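Local structure of acetyltransferase, GNAT family (Streptococcus agalactiae 2603V/R, 2Q7B) at residues 69-74 with 85-90. The protein probably transfers an acetyl group to an amine as a member of the GNAT family of N-acetyltransferases, its substrate not being established. Residues are numbered along the deposited sequence; the frame is centred on the assembly and turned at random.
Sequences RKGQFW and SIALLR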
loop_
_atom_site.group_PDB
_atom_site.type_symbol
_atom_site.label_atom_id
_atom_site.label_comp_id
_atom_site.label_asym_id
_atom_site.label_seq_id
_atom_site.Cartn_x
_atom_site.Cartn_y
_atom_site.Cartn_z
ATOM N N ARG A 69 -11.172 -11.237 15.442
ATOM C CA ARG A 69 -10.779 -11.196 16.844
ATOM C C ARG A 69 -11.590 -10.183 17.638
ATOM O O ARG A 69 -11.042 -9.479 18.465
ATOM C CB ARG A 69 -9.281 -10.895 16.949
ATOM C CG ARG A 69 -8.404 -11.911 16.214
ATOM C CD ARG A 69 -6.950 -11.767 16.632
ATOM N NE ARG A 69 -6.391 -10.465 16.263
ATOM C CZ ARG A 69 -5.235 -9.967 16.719
ATOM N NH1 ARG A 69 -4.481 -10.651 17.574
ATOM N NH2 ARG A 69 -4.815 -8.765 16.321
ATOM N N LYS A 70 -12.897 -10.118 17.372
ATOM C CA LYS A 70 -13.846 -9.245 18.086
ATOM C C LYS A 70 -13.566 -7.739 17.973
ATOM O O LYS A 70 -14.016 -6.930 18.802
ATOM C CB LYS A 70 -13.963 -9.677 19.550
ATOM C CG LYS A 70 -14.454 -11.104 19.703
ATOM C CD LYS A 70 -14.402 -11.548 21.150
ATOM C CE LYS A 70 -14.755 -13.004 21.287
ATOM N NZ LYS A 70 -14.403 -13.514 22.653
ATOM N N GLY A 71 -12.834 -7.368 16.926
ATOM C CA GLY A 71 -12.552 -5.985 16.647
ATOM C C GLY A 71 -13.332 -5.649 15.389
ATOM O O GLY A 71 -14.200 -6.402 14.958
ATOM N N GLN A 72 -13.014 -4.524 14.785
ATOM C CA GLN A 72 -13.714 -4.126 13.597
ATOM C C GLN A 72 -12.888 -3.066 12.882
ATOM O O GLN A 72 -11.953 -2.491 13.455
ATOM C CB GLN A 72 -15.146 -3.685 13.971
ATOM C CG GLN A 72 -16.103 -3.503 12.814
ATOM C CD GLN A 72 -16.083 -4.662 11.857
ATOM O OE1 GLN A 72 -15.368 -4.628 10.853
ATOM N NE2 GLN A 72 -16.808 -5.709 12.181
ATOM N N PHE A 73 -13.175 -2.887 11.598
ATOM C CA PHE A 73 -12.490 -1.921 10.760
ATOM C C PHE A 73 -13.546 -1.305 9.856
ATOM O O PHE A 73 -14.236 -2.021 9.143
ATOM C CB PHE A 73 -11.380 -2.584 9.934
ATOM C CG PHE A 73 -10.361 -1.607 9.380
ATOM C CD1 PHE A 73 -10.692 -0.724 8.358
ATOM C CD2 PHE A 73 -9.065 -1.582 9.871
ATOM C CE1 PHE A 73 -9.749 0.182 7.865
ATOM C CE2 PHE A 73 -8.132 -0.702 9.381
ATOM C CZ PHE A 73 -8.480 0.197 8.382
ATOM N N TRP A 74 -13.674 0.025 9.892
ATOM C CA TRP A 74 -14.649 0.717 9.061
ATOM C C TRP A 74 -14.003 1.622 8.028
ATOM O O TRP A 74 -12.982 2.250 8.278
ATOM C CB TRP A 74 -15.582 1.595 9.901
ATOM C CG TRP A 74 -16.421 0.866 10.924
ATOM C CD1 TRP A 74 -17.685 0.386 10.756
ATOM C CD2 TRP A 74 -16.047 0.546 12.274
ATOM N NE1 TRP A 74 -18.125 -0.197 11.909
ATOM C CE2 TRP A 74 -17.147 -0.114 12.860
ATOM C CE3 TRP A 74 -14.890 0.761 13.045
ATOM C CZ2 TRP A 74 -17.131 -0.566 14.181
ATOM C CZ3 TRP A 74 -14.876 0.331 14.350
ATOM C CH2 TRP A 74 -15.993 -0.334 14.910
ATOM N N SER A 85 -11.251 6.255 7.502
ATOM C CA SER A 85 -11.175 4.947 8.123
ATOM C C SER A 85 -11.095 5.073 9.634
ATOM O O SER A 85 -10.681 6.108 10.165
ATOM C CB SER A 85 -9.951 4.163 7.592
ATOM O OG SER A 85 -8.705 4.726 7.984
ATOM N N ILE A 86 -11.528 4.021 10.326
ATOM C CA ILE A 86 -11.320 3.888 11.758
ATOM C C ILE A 86 -11.384 2.386 12.100
ATOM O O ILE A 86 -12.053 1.626 11.424
ATOM C CB ILE A 86 -12.302 4.715 12.599
ATOM C CG1 ILE A 86 -11.741 4.922 14.013
ATOM C CG2 ILE A 86 -13.686 4.073 12.637
ATOM C CD1 ILE A 86 -12.517 5.961 14.830
ATOM N N ALA A 87 -10.675 1.972 13.144
ATOM C CA ALA A 87 -10.630 0.572 13.534
ATOM C C ALA A 87 -10.659 0.446 15.029
ATOM O O ALA A 87 -10.196 1.335 15.750
ATOM C CB ALA A 87 -9.349 -0.076 13.011
ATOM N N LEU A 88 -11.212 -0.668 15.478
ATOM C CA LEU A 88 -11.241 -1.028 16.877
ATOM C C LEU A 88 -10.504 -2.346 17.010
ATOM O O LEU A 88 -10.816 -3.304 16.301
ATOM C CB LEU A 88 -12.686 -1.151 17.401
ATOM C CG LEU A 88 -12.861 -1.492 18.884
ATOM C CD1 LEU A 88 -14.157 -0.947 19.431
ATOM C CD2 LEU A 88 -12.748 -3.001 19.177
ATOM N N LEU A 89 -9.525 -2.379 17.923
ATOM C CA LEU A 89 -8.760 -3.583 18.242
ATOM C C LEU A 89 -9.079 -3.969 19.671
ATOM O O LEU A 89 -8.864 -3.186 20.580
ATOM C CB LEU A 89 -7.242 -3.325 18.104
ATOM C CG LEU A 89 -6.304 -4.493 18.436
ATOM C CD1 LEU A 89 -6.443 -5.627 17.412
ATOM C CD2 LEU A 89 -4.836 -4.037 18.501
ATOM N N ARG A 90 -9.603 -5.175 19.877
ATOM C CA ARG A 90 -9.887 -5.654 21.225
ATOM C C ARG A 90 -8.585 -6.095 21.905
ATOM O O ARG A 90 -7.806 -6.860 21.334
ATOM C CB ARG A 90 -10.871 -6.836 21.203
ATOM C CG ARG A 90 -11.055 -7.498 22.555
ATOM C CD ARG A 90 -11.962 -8.693 22.512
ATOM N NE ARG A 90 -12.021 -9.301 23.839
ATOM C CZ ARG A 90 -11.155 -10.198 24.316
ATOM N NH1 ARG A 90 -10.121 -10.621 23.606
ATOM N NH2 ARG A 90 -11.312 -10.658 25.541
HETATM O O HOH W 1 -9.457 -7.063 17.650
HETATM O O HOH W 2 -9.391 -10.457 20.664
#
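Trp74 brings the benzene side of its indole against Ile86, which it crosses at an angle, and alongside Leu88: CE3 lies 3.5 Å from Ile86 CG2, and CZ3 4.0 Å from Leu88 CB. Chi1 of -61° sets CG beside the backbone N and brings the ring back alongside Gln72, whose CG sits 3.4 Å above one face. Phe125 of helix 114-128 meets the indole edge-to-face, and Leu88, its CD2 3.9 Å from Gly71 CA, touches the same helix.

Trp74 N donates to Ile86 O, which also lies at the edge of the indole, in an almost linear bond of 2.7 Å (173° at the hydrogen); Leu88 N donates to Gln72 O at 2.8 Å. These two hydrogen-bonded pairs flank the non-hydrogen-bonded pair Phe73-Ala87, and the strand directions differ by 176°. This antiparallel hairpin of strands 72-78 and 81-90 belongs to the central mixed sheet of the GNAT fold. On the other sheet face, Phe73 CD2 packs 3.5 Å from Ala87 CB.

On the N-terminal side of Gly71, water replaces strand pairing: one molecule joins Arg69 O to Arg90 N, a second joins Arg69 O to Arg90 NH1. Arg90 runs extended beside Lys70, its CD 3.7 Å from Lys70 CB, its NH2 salt-bridged to Asp93.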